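Local coordinates for protein 11S globulin (PDB 5WXU) that probably serves as a hexameric seed storage globulin and binds the plant hormone auxin (indole-3-acetic acid), at residues Asn98-Leu103 with His184-Arg189; Ala161-Ile166 with Leu326-Leu331; Asn319-Pro324 with Asn411-Ala416; Ser332-Tyr337 with Leu405-Thr410. All blocks are in the same frame, centred on the assembly; numbering follows the deposited sequence. Where two conformers were deposited one is given.

Contact 1: residues Asn98-Leu103 with His184-Arg189; sequences NNAPML and HDLSNR. With PO4 (phosphate ion), chain N.
In the N-terminal cupin barrel of this 11S globulin, strand 102-108 starts beside the end of strand 178-185, and Met102 faces His184 as an antiparallel non-hydrogen-bonded pair. One straight backbone bond closes this end of the pairing, from Asp185 N to Pro101 O at 2.9 Å; proline, with no N-H to give, suits a position that only accepts. His184 CG lies anti to its carbonyl carbon (chi1 -76°), which turns the ring toward Asn98. There His184 NE2 donates to Asn98 OD1 at 3.1 Å, within the ring plane but from above the amide carbonyl plane, the two groups being nearly perpendicular. Met102 covers one ring face by a CH-pi contact, with CB 4.1 Å from the His184 centroid, while SD lies obliquely. Asn98 ND2 is shared between Arg198 O and a phosphate ion. On the turn 185-188, Asn188 ND2 gives a nearly linear 2.8 Å bond to Asp185 OD2 and a second to Leu329 O, which holds its amide against Pro101 CG. Asp185 also meets Arg28 of a second subunit in a salt bridge. Strand 158-162 pairs with 102-108 on its other side, and helix 325-329 packs on Pro101 and Leu103.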
loop_
_atom_site.group_PDB
_atom_site.type_symbol
_atom_site.label_atom_id
_atom_site.label_comp_id
_atom_site.label_asym_id
_atom_site.label_seq_id
_atom_site.Cartn_x
_atom_site.Cartn_y
_atom_site.Cartn_z
ATOM N N ASN B 98 -15.149 -16.988 16.589
ATOM C CA ASN B 98 -14.640 -16.259 17.703
ATOM C C ASN B 98 -14.552 -14.788 17.366
ATOM O O ASN B 98 -14.560 -14.409 16.197
ATOM C CB ASN B 98 -13.271 -16.758 18.084
ATOM C CG ASN B 98 -13.245 -18.236 18.294
ATOM O OD1 ASN B 98 -12.575 -18.973 17.581
ATOM N ND2 ASN B 98 -13.943 -18.705 19.345
ATOM N N ASN B 99 -14.407 -14.008 18.409
ATOM C CA ASN B 99 -14.144 -12.561 18.245
ATOM C C ASN B 99 -12.693 -12.143 18.050
ATOM O O ASN B 99 -12.383 -10.952 17.887
ATOM C CB ASN B 99 -14.730 -11.785 19.420
ATOM C CG ASN B 99 -14.096 -12.114 20.731
ATOM O OD1 ASN B 99 -13.954 -13.297 21.031
ATOM N ND2 ASN B 99 -13.782 -11.115 21.558
ATOM N N ALA B 100 -11.792 -13.101 18.094
ATOM C CA ALA B 100 -10.350 -12.819 18.027
ATOM C C ALA B 100 -9.813 -13.776 17.039
ATOM O O ALA B 100 -10.253 -14.923 16.962
ATOM C CB ALA B 100 -9.648 -13.046 19.365
ATOM N N PRO B 101 -8.821 -13.356 16.256
ATOM C CA PRO B 101 -8.032 -14.256 15.390
ATOM C C PRO B 101 -7.158 -15.209 16.235
ATOM O O PRO B 101 -6.995 -14.992 17.457
ATOM C CB PRO B 101 -7.215 -13.311 14.564
ATOM C CG PRO B 101 -6.988 -12.141 15.498
ATOM C CD PRO B 101 -8.219 -12.005 16.340
ATOM N N MET B 102 -6.687 -16.265 15.601
ATOM C CA MET B 102 -5.950 -17.305 16.308
ATOM C C MET B 102 -4.948 -17.950 15.415
ATOM O O MET B 102 -5.134 -17.973 14.210
ATOM C CB MET B 102 -6.941 -18.353 16.818
ATOM C CG MET B 102 -7.582 -19.109 15.679
ATOM S SD MET B 102 -9.137 -19.846 16.169
ATOM C CE MET B 102 -10.020 -19.883 14.692
ATOM N N LEU B 103 -3.879 -18.501 15.981
ATOM C CA LEU B 103 -3.109 -19.528 15.396
ATOM C C LEU B 103 -3.412 -20.871 16.130
ATOM O O LEU B 103 -3.554 -20.902 17.399
ATOM C CB LEU B 103 -1.665 -19.218 15.531
ATOM C CG LEU B 103 -1.172 -17.935 14.884
ATOM C CD1 LEU B 103 0.319 -17.988 14.836
ATOM C CD2 LEU B 103 -1.694 -17.772 13.468
ATOM N N HIS B 184 -5.489 -17.514 20.937
ATOM C CA HIS B 184 -6.370 -16.413 20.485
ATOM C C HIS B 184 -5.780 -15.083 20.837
ATOM O O HIS B 184 -5.382 -14.896 21.993
ATOM C CB HIS B 184 -7.762 -16.500 21.083
ATOM C CG HIS B 184 -8.643 -17.526 20.474
ATOM N ND1 HIS B 184 -8.815 -18.759 21.067
ATOM C CD2 HIS B 184 -9.485 -17.504 19.397
ATOM C CE1 HIS B 184 -9.647 -19.486 20.351
ATOM N NE2 HIS B 184 -10.066 -18.756 19.327
ATOM N N ASP B 185 -5.694 -14.167 19.864
ATOM C CA ASP B 185 -5.090 -12.839 20.092
ATOM C C ASP B 185 -6.186 -11.856 20.426
ATOM O O ASP B 185 -6.820 -11.240 19.530
ATOM C CB ASP B 185 -4.305 -12.455 18.829
ATOM C CG ASP B 185 -3.627 -11.154 18.955
ATOM O OD1 ASP B 185 -3.630 -10.579 20.075
ATOM O OD2 ASP B 185 -3.179 -10.654 17.864
ATOM N N LEU B 186 -6.486 -11.719 21.707
ATOM C CA LEU B 186 -7.590 -10.863 22.108
ATOM C C LEU B 186 -7.390 -9.383 21.834
ATOM O O LEU B 186 -8.345 -8.689 21.583
ATOM C CB LEU B 186 -7.831 -10.992 23.622
ATOM C CG LEU B 186 -8.160 -12.425 24.070
ATOM C CD1 LEU B 186 -8.332 -12.406 25.595
ATOM C CD2 LEU B 186 -9.365 -13.032 23.417
ATOM N N SER B 187 -6.176 -8.877 21.914
ATOM C CA SER B 187 -5.931 -7.471 21.764
ATOM C C SER B 187 -5.869 -7.041 20.317
ATOM O O SER B 187 -5.604 -5.874 20.050
ATOM C CB SER B 187 -4.656 -6.988 22.499
ATOM O OG SER B 187 -3.462 -7.295 21.786
ATOM N N ASN B 188 -6.057 -7.969 19.412
ATOM C CA ASN B 188 -5.990 -7.707 17.952
ATOM C C ASN B 188 -7.013 -6.682 17.516
ATOM O O ASN B 188 -8.082 -6.622 18.033
ATOM C CB ASN B 188 -6.218 -9.044 17.210
ATOM C CG ASN B 188 -5.687 -9.016 15.785
ATOM O OD1 ASN B 188 -6.385 -8.524 14.841
ATOM N ND2 ASN B 188 -4.510 -9.623 15.589
ATOM N N ARG B 189 -6.650 -5.850 16.493
ATOM C CA ARG B 189 -7.614 -4.923 15.952
ATOM C C ARG B 189 -8.915 -5.587 15.487
ATOM O O ARG B 189 -9.944 -4.890 15.454
ATOM C CB ARG B 189 -6.983 -4.122 14.822
ATOM C CG ARG B 189 -6.536 -4.935 13.643
ATOM C CD ARG B 189 -5.668 -4.216 12.628
ATOM N NE ARG B 189 -5.224 -5.141 11.605
ATOM C CZ ARG B 189 -4.581 -4.793 10.474
ATOM N NH1 ARG B 189 -4.244 -3.516 10.245
ATOM N NH2 ARG B 189 -4.251 -5.730 9.578
HETATM P P PO4 N . -12.553 -22.297 19.336
HETATM O O1 PO4 N . -14.070 -21.756 19.364
HETATM O O2 PO4 N . -11.994 -23.033 18.129
HETATM O O3 PO4 N . -11.640 -21.071 19.199
HETATM O O4 PO4 N . -12.009 -22.850 20.655
#

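Contact 2: residues Ala161-Ile166 with Leu326-Leu331; sequences ALPAGI and LRKLQL
Leu329 fills the dense part of this contact, its CG anti to the carbonyl carbon (chi1 -60°) so that both methyls face the end of strand 158-162. CD1 lies 3.8 Å from Ala161 CB, and CD2 comes equally near Pro163 CA, 3.8 Å away, and touches Pro163 CB at 4.0 Å. One turn earlier on the helix, Leu326 directs CD2 to the same methyl, Ala161 CB, at 3.8 Å. A single small side chain thus meets two leucine methyls at once, seated in the notch between them, and alanine suits this spot because its lone CB lets the helix come close to the strand. The meeting is between the two halves of the bicupin: strand 158-162 belongs to the N-terminal cupin, whereas helix 325-329 belongs to the C-terminal one. Segments 161-166 and 326-331 touch through apolar groups, while close by Asn188 and Arg189 bond the carbonyls of Leu329 and Lys328. Toward solvent the fit slackens. Lys328, exposed and with its chain bent at chi4 (72°), crosses Pro163 at about a right angle and offers just CE, 4.1 Å from Pro163 CG. Glu190 also packs on Pro163, Lys328 and Leu329. Past Pro163 the chain enters a type II beta turn, where Gly165 takes the positive phi (90°) that a residue with a CB would find crowded; its carbonyl O accepts from Trp348 NE1 of a third subunit.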
loop_
_atom_site.group_PDB
_atom_site.type_symbol
_atom_site.label_atom_id
_atom_site.label_comp_id
_atom_site.label_asym_id
_atom_site.label_seq_id
_atom_site.Cartn_x
_atom_site.Cartn_y
_atom_site.Cartn_z
ATOM N N ALA B 161 -3.899 -20.420 10.620
ATOM C CA ALA B 161 -4.197 -19.067 10.946
ATOM C C ALA B 161 -5.573 -18.742 10.546
ATOM O O ALA B 161 -5.902 -18.835 9.331
ATOM C CB ALA B 161 -3.213 -18.118 10.208
ATOM N N LEU B 162 -6.396 -18.285 11.488
ATOM C CA LEU B 162 -7.796 -17.928 11.150
ATOM C C LEU B 162 -8.218 -16.575 11.672
ATOM O O LEU B 162 -7.957 -16.237 12.821
ATOM C CB LEU B 162 -8.728 -18.967 11.772
ATOM C CG LEU B 162 -8.629 -20.397 11.198
ATOM C CD1 LEU B 162 -9.457 -21.446 11.916
ATOM C CD2 LEU B 162 -9.006 -20.405 9.751
ATOM N N PRO B 163 -8.925 -15.772 10.863
ATOM C CA PRO B 163 -9.452 -14.520 11.339
ATOM C C PRO B 163 -10.579 -14.680 12.345
ATOM O O PRO B 163 -11.339 -15.698 12.366
ATOM C CB PRO B 163 -9.981 -13.839 10.057
ATOM C CG PRO B 163 -9.294 -14.573 8.961
ATOM C CD PRO B 163 -9.162 -15.946 9.423
ATOM N N ALA B 164 -10.815 -13.574 13.037
ATOM C CA ALA B 164 -12.028 -13.394 13.826
ATOM C C ALA B 164 -13.243 -13.461 12.943
ATOM O O ALA B 164 -13.232 -12.990 11.790
ATOM C CB ALA B 164 -12.042 -12.071 14.602
ATOM N N GLY B 165 -14.318 -14.063 13.477
ATOM C CA GLY B 165 -15.598 -14.049 12.819
ATOM C C GLY B 165 -15.861 -15.182 11.885
ATOM O O GLY B 165 -16.979 -15.296 11.374
ATOM N N ILE B 166 -14.804 -15.920 11.556
ATOM C CA ILE B 166 -14.842 -16.962 10.559
ATOM C C ILE B 166 -15.240 -18.301 11.245
ATOM O O ILE B 166 -14.624 -18.716 12.201
ATOM C CB ILE B 166 -13.494 -17.096 9.883
ATOM C CG1 ILE B 166 -13.223 -15.797 9.087
ATOM C CG2 ILE B 166 -13.392 -18.380 9.028
ATOM C CD1 ILE B 166 -14.118 -15.564 7.886
ATOM N N LEU B 326 -1.087 -13.953 7.368
ATOM C CA LEU B 326 -0.469 -13.414 8.588
ATOM C C LEU B 326 -0.266 -11.928 8.600
ATOM O O LEU B 326 -0.266 -11.307 9.644
ATOM C CB LEU B 326 0.846 -14.104 8.897
ATOM C CG LEU B 326 0.802 -15.618 9.231
ATOM C CD1 LEU B 326 2.168 -16.199 9.489
ATOM C CD2 LEU B 326 -0.141 -15.945 10.401
ATOM N N ARG B 327 -0.143 -11.313 7.414
ATOM C CA ARG B 327 -0.025 -9.868 7.359
ATOM C C ARG B 327 -1.279 -9.186 7.862
ATOM O O ARG B 327 -1.199 -8.271 8.649
ATOM C CB ARG B 327 0.235 -9.448 5.909
ATOM C CG ARG B 327 0.369 -7.970 5.664
ATOM C CD ARG B 327 1.705 -7.512 6.068
ATOM N NE ARG B 327 1.982 -6.146 5.658
ATOM C CZ ARG B 327 2.965 -5.418 6.178
ATOM N NH1 ARG B 327 3.753 -5.929 7.120
ATOM N NH2 ARG B 327 3.152 -4.170 5.779
ATOM N N LYS B 328 -2.456 -9.692 7.498
ATOM C CA LYS B 328 -3.774 -9.152 7.932
ATOM C C LYS B 328 -3.965 -9.415 9.433
ATOM O O LYS B 328 -4.444 -8.551 10.183
ATOM C CB LYS B 328 -4.864 -9.919 7.164
ATOM C CG LYS B 328 -6.346 -9.781 7.579
ATOM C CD LYS B 328 -7.215 -10.756 6.755
ATOM C CE LYS B 328 -8.654 -10.908 7.269
ATOM N NZ LYS B 328 -9.511 -9.710 7.004
ATOM N N LEU B 329 -3.520 -10.584 9.855
ATOM C CA LEU B 329 -3.728 -11.026 11.244
ATOM C C LEU B 329 -2.759 -10.442 12.257
ATOM O O LEU B 329 -3.031 -10.488 13.465
ATOM C CB LEU B 329 -3.774 -12.550 11.300
ATOM C CG LEU B 329 -4.867 -13.257 10.501
ATOM C CD1 LEU B 329 -4.770 -14.729 10.879
ATOM C CD2 LEU B 329 -6.238 -12.656 10.822
ATOM N N GLN B 330 -1.615 -9.953 11.791
ATOM C CA GLN B 330 -0.552 -9.372 12.637
ATOM C C GLN B 330 -0.092 -10.413 13.676
ATOM O O GLN B 330 0.071 -10.105 14.836
ATOM C CB GLN B 330 -1.048 -8.105 13.335
ATOM C CG GLN B 330 -1.680 -7.171 12.292
ATOM C CD GLN B 330 -1.724 -5.747 12.760
ATOM O OE1 GLN B 330 -1.928 -5.494 13.923
ATOM N NE2 GLN B 330 -1.558 -4.803 11.829
ATOM N N LEU B 331 0.162 -11.617 13.192
ATOM C CA LEU B 331 0.720 -12.710 14.007
ATOM C C LEU B 331 1.837 -13.410 13.238
ATOM O O LEU B 331 1.896 -13.340 11.969
ATOM C CB LEU B 331 -0.403 -13.696 14.332
ATOM C CG LEU B 331 -1.518 -13.189 15.249
ATOM C CD1 LEU B 331 -2.682 -14.165 15.162
ATOM C CD2 LEU B 331 -1.048 -13.125 16.700
#

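Contact 3: residues Asn319-Pro324 with Asn411-Ala416; sequences NSYNLP and NDRAKA. With PO4 (phosphate ion), chain O.
Two loops of the C-terminal cupin meet here, joined by an arginine stacked on a tyrosine: loop 319-324 links strand 313-318 to helix 325-329, and loop 411-416 follows strand 402-409. Arg413 leaves a backbone of positive phi with CG anti to its carbonyl carbon (chi1 -59°) and runs extended to NE. Its CB lies near phosphate O2, and CG passes Ser320 OG at 3.5 Å. CD lies over CE2 of the Tyr321 ring, also at 3.5 Å. NE then donates to Ser320 OG at 2.9 Å, the hydroxyl lying close to the guanidinium plane. The flat tip rests over one face of the Tyr321 ring, with centres 4.0 Å apart and planes inclined by 23°, a cation-pi stack shifted toward the phenol end. A planar, delocalised cation suits this place because it can stack with its face while its edge N-H groups keep their bonds. NH1 gives a weak 3.4 Å bond to phosphate O1 and lies close to Tyr321 OH, at an angle too poor for a hydrogen bond. NH2 reaches a water that also donates to Ser320 O.

Ser320 acts as a relay: OG accepts from the arginine and donates to Asp412 OD2 at 2.7 Å, on the anti lone pair of that oxygen. Such a chain would tend to balance their charges. Asn319 shapes the first loop through an Asx turn, its OD1 accepting from Tyr321 N, and Thr289 of a fourth subunit packs on Tyr321. A phosphate ion, probably from the crystallisation liquor, bridges the loops: Lys415 NZ holds its O2 at 2.7 Å, and Tyr321 OH gives a very short bond to its O1.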
loop_
_atom_site.group_PDB
_atom_site.type_symbol
_atom_site.label_atom_id
_atom_site.label_comp_id
_atom_site.label_asym_id
_atom_site.label_seq_id
_atom_site.Cartn_x
_atom_site.Cartn_y
_atom_site.Cartn_z
ATOM N N ASN B 319 6.089 -16.293 9.037
ATOM C CA ASN B 319 5.601 -14.930 9.064
ATOM C C ASN B 319 5.015 -14.608 7.667
ATOM O O ASN B 319 4.830 -15.507 6.838
ATOM C CB ASN B 319 6.750 -13.906 9.373
ATOM C CG ASN B 319 7.954 -14.121 8.482
ATOM O OD1 ASN B 319 7.864 -14.100 7.206
ATOM N ND2 ASN B 319 9.090 -14.469 9.145
ATOM N N SER B 320 4.622 -13.368 7.526
ATOM C CA SER B 320 3.954 -12.942 6.301
ATOM C C SER B 320 4.804 -12.972 5.026
ATOM O O SER B 320 4.283 -12.840 3.956
ATOM C CB SER B 320 3.250 -11.634 6.509
ATOM O OG SER B 320 4.154 -10.634 6.915
ATOM N N TYR B 321 6.085 -13.239 5.127
ATOM C CA TYR B 321 6.885 -13.532 3.937
ATOM C C TYR B 321 6.738 -14.982 3.446
ATOM O O TYR B 321 7.272 -15.385 2.411
ATOM C CB TYR B 321 8.337 -13.195 4.150
ATOM C CG TYR B 321 8.610 -11.748 4.275
ATOM C CD1 TYR B 321 8.525 -10.909 3.173
ATOM C CD2 TYR B 321 9.081 -11.226 5.447
ATOM C CE1 TYR B 321 8.827 -9.565 3.287
ATOM C CE2 TYR B 321 9.385 -9.887 5.576
ATOM C CZ TYR B 321 9.273 -9.068 4.487
ATOM O OH TYR B 321 9.570 -7.713 4.609
ATOM N N ASN B 322 6.016 -15.790 4.225
ATOM C CA ASN B 322 5.756 -17.192 4.012
ATOM C C ASN B 322 4.276 -17.396 3.785
ATOM O O ASN B 322 3.853 -17.950 2.809
ATOM C CB ASN B 322 6.238 -18.096 5.208
ATOM C CG ASN B 322 7.619 -17.702 5.751
ATOM O OD1 ASN B 322 7.900 -17.605 7.030
ATOM N ND2 ASN B 322 8.535 -17.464 4.794
ATOM N N LEU B 323 3.479 -16.933 4.718
ATOM C CA LEU B 323 2.061 -17.185 4.699
ATOM C C LEU B 323 1.342 -15.835 4.684
ATOM O O LEU B 323 1.262 -15.161 5.690
ATOM C CB LEU B 323 1.673 -17.987 5.973
ATOM C CG LEU B 323 0.219 -18.375 6.251
ATOM C CD1 LEU B 323 -0.324 -19.143 5.075
ATOM C CD2 LEU B 323 0.057 -19.083 7.565
ATOM N N PRO B 324 0.706 -15.460 3.552
ATOM C CA PRO B 324 0.215 -14.123 3.362
ATOM C C PRO B 324 -0.803 -13.620 4.322
ATOM O O PRO B 324 -0.754 -12.460 4.720
ATOM C CB PRO B 324 -0.365 -14.129 1.907
ATOM C CG PRO B 324 0.262 -15.248 1.291
ATOM C CD PRO B 324 0.751 -16.221 2.305
ATOM N N ASN B 411 2.970 -10.104 16.486
ATOM C CA ASN B 411 3.125 -9.159 15.404
ATOM C C ASN B 411 3.425 -9.955 14.130
ATOM O O ASN B 411 3.973 -11.035 14.107
ATOM C CB ASN B 411 4.205 -8.096 15.739
ATOM C CG ASN B 411 3.802 -6.669 15.288
ATOM O OD1 ASN B 411 2.796 -6.477 14.537
ATOM N ND2 ASN B 411 4.557 -5.664 15.764
ATOM N N ASP B 412 3.031 -9.385 13.030
ATOM C CA ASP B 412 3.566 -10.092 11.908
ATOM C C ASP B 412 4.986 -9.466 11.807
ATOM O O ASP B 412 5.393 -8.402 12.456
ATOM C CB ASP B 412 2.709 -10.250 10.635
ATOM C CG ASP B 412 2.600 -9.014 9.891
ATOM O OD1 ASP B 412 2.255 -8.057 10.611
ATOM O OD2 ASP B 412 2.874 -9.014 8.652
ATOM N N ARG B 413 5.742 -10.260 11.171
ATOM C CA ARG B 413 7.157 -10.020 11.048
ATOM C C ARG B 413 7.837 -9.724 12.368
ATOM O O ARG B 413 8.666 -8.814 12.482
ATOM C CB ARG B 413 7.459 -8.944 9.987
ATOM C CG ARG B 413 6.898 -9.376 8.604
ATOM C CD ARG B 413 7.063 -8.283 7.575
ATOM N NE ARG B 413 6.208 -8.570 6.456
ATOM C CZ ARG B 413 6.040 -7.764 5.419
ATOM N NH1 ARG B 413 6.731 -6.635 5.334
ATOM N NH2 ARG B 413 5.199 -8.126 4.457
ATOM N N ALA B 414 7.474 -10.521 13.377
ATOM C CA ALA B 414 8.098 -10.423 14.665
ATOM C C ALA B 414 9.614 -10.693 14.525
ATOM O O ALA B 414 10.028 -11.579 13.839
ATOM C CB ALA B 414 7.469 -11.408 15.590
ATOM N N LYS B 415 10.416 -9.882 15.194
ATOM C CA LYS B 415 11.868 -10.016 15.109
ATOM C C LYS B 415 12.423 -9.965 16.524
ATOM O O LYS B 415 11.776 -9.406 17.430
ATOM C CB LYS B 415 12.486 -8.912 14.301
ATOM C CG LYS B 415 12.412 -9.140 12.794
ATOM C CD LYS B 415 12.762 -7.860 12.020
ATOM C CE LYS B 415 11.653 -6.804 12.006
ATOM N NZ LYS B 415 10.403 -7.078 11.211
ATOM N N ALA B 416 13.558 -10.606 16.673
ATOM C CA ALA B 416 14.224 -10.664 17.958
ATOM C C ALA B 416 15.572 -10.009 17.751
ATOM O O ALA B 416 16.078 -9.891 16.622
ATOM C CB ALA B 416 14.371 -12.070 18.397
HETATM P P PO4 O . 10.979 -6.723 7.667
HETATM O O1 PO4 O . 9.756 -6.619 6.777
HETATM O O2 PO4 O . 10.921 -7.799 8.699
HETATM O O3 PO4 O . 12.048 -7.015 6.607
HETATM O O4 PO4 O . 11.139 -5.354 8.322
HETATM O O HOH W 1 8.778 -13.474 12.357
HETATM O O HOH W 2 3.611 -10.270 3.194
#

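Contact 4: residues Ser332-Tyr337 with Leu405-Thr410; sequences SANREY and LYTVKT
Arg335 sets CG anti to its backbone N (chi1 -176°), whereas Tyr406 has CG anti to the carbonyl carbon (chi1 -68°); with these torsions the two cross-strand neighbours run side by side in the same direction. Arg335 CG comes over one face of the Tyr406 ring, 4.0 Å from its centroid, in a CH-pi contact. CD continues to 3.5 Å from Tyr406 OH. The bend at chi3 (72°) then turns the guanidinium off the ring, its plane inclined to it, to a salt bridge with Glu404, another with Glu273 of a fourth subunit, and a bond from NE to Leu299 O. A long arginine suits the place, since its methylenes cover the aromatic face while its charge is met farther out.

Underneath runs a regular antiparallel pairing. Ser332-Lys409, Asn334-Thr407 and Glu336-Leu405 are the hydrogen-bonded pairs, each with two backbone bonds, as in Asn334 N to Thr407 O at 2.9 Å and Thr407 N to Asn334 O at the same length. Their side chains share the sheet face opposite Tyr406. Asn334 OD1 lies 3.6 Å from Thr407 CB, while ND2 leans toward Lys409 CE; the polar ends of Thr407 and Lys409 turn to Ser356 and Asn349. Small Ala333 pairs with Val408 on the Arg335 face, where Leu103 of the N-terminal cupin packs against both. In the C-terminal barrel sheet these two strands are central, with 313-318 flanking strand 332-338 and 354-359 flanking strand 402-409.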
loop_
_atom_site.group_PDB
_atom_site.type_symbol
_atom_site.label_atom_id
_atom_site.label_comp_id
_atom_site.label_asym_id
_atom_site.label_seq_id
_atom_site.Cartn_x
_atom_site.Cartn_y
_atom_site.Cartn_z
ATOM N N SER B 332 2.710 -14.085 14.012
ATOM C CA SER B 332 3.832 -14.839 13.478
ATOM C C SER B 332 3.958 -16.091 14.349
ATOM O O SER B 332 3.470 -16.095 15.478
ATOM C CB SER B 332 5.164 -14.067 13.674
ATOM O OG SER B 332 5.249 -12.793 13.100
ATOM N N ALA B 333 4.734 -17.049 13.866
ATOM C CA ALA B 333 5.098 -18.199 14.724
ATOM C C ALA B 333 6.397 -18.767 14.349
ATOM O O ALA B 333 6.991 -18.347 13.408
ATOM C CB ALA B 333 4.007 -19.270 14.578
ATOM N N ASN B 334 6.927 -19.633 15.206
ATOM C CA ASN B 334 8.154 -20.403 14.920
ATOM C C ASN B 334 8.116 -21.748 15.627
ATOM O O ASN B 334 7.345 -21.920 16.533
ATOM C CB ASN B 334 9.409 -19.594 15.191
ATOM C CG ASN B 334 9.711 -19.444 16.662
ATOM O OD1 ASN B 334 9.639 -20.422 17.385
ATOM N ND2 ASN B 334 10.086 -18.269 17.094
ATOM N N ARG B 335 8.948 -22.654 15.148
ATOM C CA ARG B 335 9.240 -23.929 15.785
ATOM C C ARG B 335 10.711 -23.873 16.069
ATOM O O ARG B 335 11.510 -23.638 15.116
ATOM C CB ARG B 335 8.916 -25.106 14.892
ATOM C CG ARG B 335 9.161 -26.406 15.698
ATOM C CD ARG B 335 8.816 -27.683 14.943
ATOM N NE ARG B 335 9.779 -27.958 13.904
ATOM C CZ ARG B 335 10.827 -28.796 13.985
ATOM N NH1 ARG B 335 11.056 -29.562 15.044
ATOM N NH2 ARG B 335 11.588 -28.903 12.909
ATOM N N GLU B 336 11.110 -24.159 17.319
ATOM C CA GLU B 336 12.527 -24.265 17.637
ATOM C C GLU B 336 12.772 -25.669 18.138
ATOM O O GLU B 336 12.009 -26.216 18.945
ATOM C CB GLU B 336 12.929 -23.280 18.732
ATOM C CG GLU B 336 12.733 -21.814 18.432
ATOM C CD GLU B 336 13.138 -20.945 19.630
ATOM O OE1 GLU B 336 13.019 -21.423 20.762
ATOM O OE2 GLU B 336 13.567 -19.791 19.431
ATOM N N TYR B 337 13.817 -26.290 17.601
ATOM C CA TYR B 337 14.251 -27.633 17.996
ATOM C C TYR B 337 15.707 -27.512 18.440
ATOM O O TYR B 337 16.566 -27.130 17.688
ATOM C CB TYR B 337 14.028 -28.645 16.885
ATOM C CG TYR B 337 14.333 -30.015 17.350
ATOM C CD1 TYR B 337 13.421 -30.718 18.160
ATOM C CD2 TYR B 337 15.565 -30.575 17.094
ATOM C CE1 TYR B 337 13.731 -31.989 18.681
ATOM C CE2 TYR B 337 15.899 -31.826 17.592
ATOM C CZ TYR B 337 14.983 -32.537 18.371
ATOM O OH TYR B 337 15.352 -33.785 18.807
ATOM N N LEU B 405 9.876 -26.465 20.963
ATOM C CA LEU B 405 8.900 -25.448 21.312
ATOM C C LEU B 405 8.243 -24.955 20.008
ATOM O O LEU B 405 8.900 -24.852 18.967
ATOM C CB LEU B 405 9.659 -24.193 21.854
ATOM C CG LEU B 405 10.679 -24.152 22.951
ATOM C CD1 LEU B 405 11.162 -22.736 23.164
ATOM C CD2 LEU B 405 10.049 -24.658 24.259
ATOM N N TYR B 406 6.987 -24.581 20.110
ATOM C CA TYR B 406 6.268 -23.735 19.137
ATOM C C TYR B 406 5.920 -22.411 19.831
ATOM O O TYR B 406 5.428 -22.402 20.968
ATOM C CB TYR B 406 5.012 -24.356 18.625
ATOM C CG TYR B 406 5.187 -25.572 17.749
ATOM C CD1 TYR B 406 5.491 -26.865 18.296
ATOM C CD2 TYR B 406 5.037 -25.490 16.365
ATOM C CE1 TYR B 406 5.642 -27.943 17.480
ATOM C CE2 TYR B 406 5.173 -26.606 15.561
ATOM C CZ TYR B 406 5.459 -27.826 16.121
ATOM O OH TYR B 406 5.591 -28.942 15.355
ATOM N N THR B 407 6.166 -21.304 19.138
ATOM C CA THR B 407 5.968 -19.963 19.677
ATOM C C THR B 407 5.108 -19.169 18.765
ATOM O O THR B 407 5.234 -19.282 17.557
ATOM C CB THR B 407 7.297 -19.277 19.890
ATOM O OG1 THR B 407 8.075 -20.088 20.801
ATOM C CG2 THR B 407 7.161 -17.996 20.476
ATOM N N VAL B 408 4.160 -18.483 19.367
ATOM C CA VAL B 408 3.261 -17.521 18.654
ATOM C C VAL B 408 3.724 -16.178 19.079
ATOM O O VAL B 408 3.930 -15.912 20.278
ATOM C CB VAL B 408 1.810 -17.745 19.073
ATOM C CG1 VAL B 408 0.912 -16.603 18.514
ATOM C CG2 VAL B 408 1.396 -19.088 18.546
ATOM N N LYS B 409 3.827 -15.223 18.116
ATOM C CA LYS B 409 4.281 -13.871 18.482
ATOM C C LYS B 409 3.274 -12.872 17.987
ATOM O O LYS B 409 2.654 -13.082 16.926
ATOM C CB LYS B 409 5.664 -13.546 17.936
ATOM C CG LYS B 409 6.770 -14.392 18.543
ATOM C CD LYS B 409 8.139 -13.972 18.089
ATOM C CE LYS B 409 9.132 -15.008 18.611
ATOM N NZ LYS B 409 10.509 -14.428 18.589
ATOM N N THR B 410 3.075 -11.807 18.767
ATOM C CA THR B 410 1.958 -10.853 18.533
ATOM C C THR B 410 2.341 -9.709 17.558
ATOM O O THR B 410 1.986 -8.525 17.763
ATOM C CB THR B 410 1.430 -10.247 19.824
ATOM O OG1 THR B 410 2.491 -9.589 20.539
ATOM C CG2 THR B 410 0.854 -11.234 20.738
#

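In the fold
Contacts 1 and 2 lie 8 Å apart between centres and share the N-terminal sheet: Asn98 O meets Gly165 N at 2.8 Å, and Asp185 OD2 packs on Leu331 CD2 at 3.5 Å. Leu103 carries contact 1 across to contact 4, its CD1 3.7 Å from Ser332 O, although those centres stand about 17 Å apart. Contact 4 is nested within the loop that contact 3 closes, and Ser332 OG touches Asn411 O between them. Arg327 of the helix in contact 2 makes a long, weak ion pair with Asp412 of contact 3. All four lie away from the annotated auxin sites; contacts 1, 2 and 4 gather where the cupin halves meet, with contact 3 beside them against the fourth subunit.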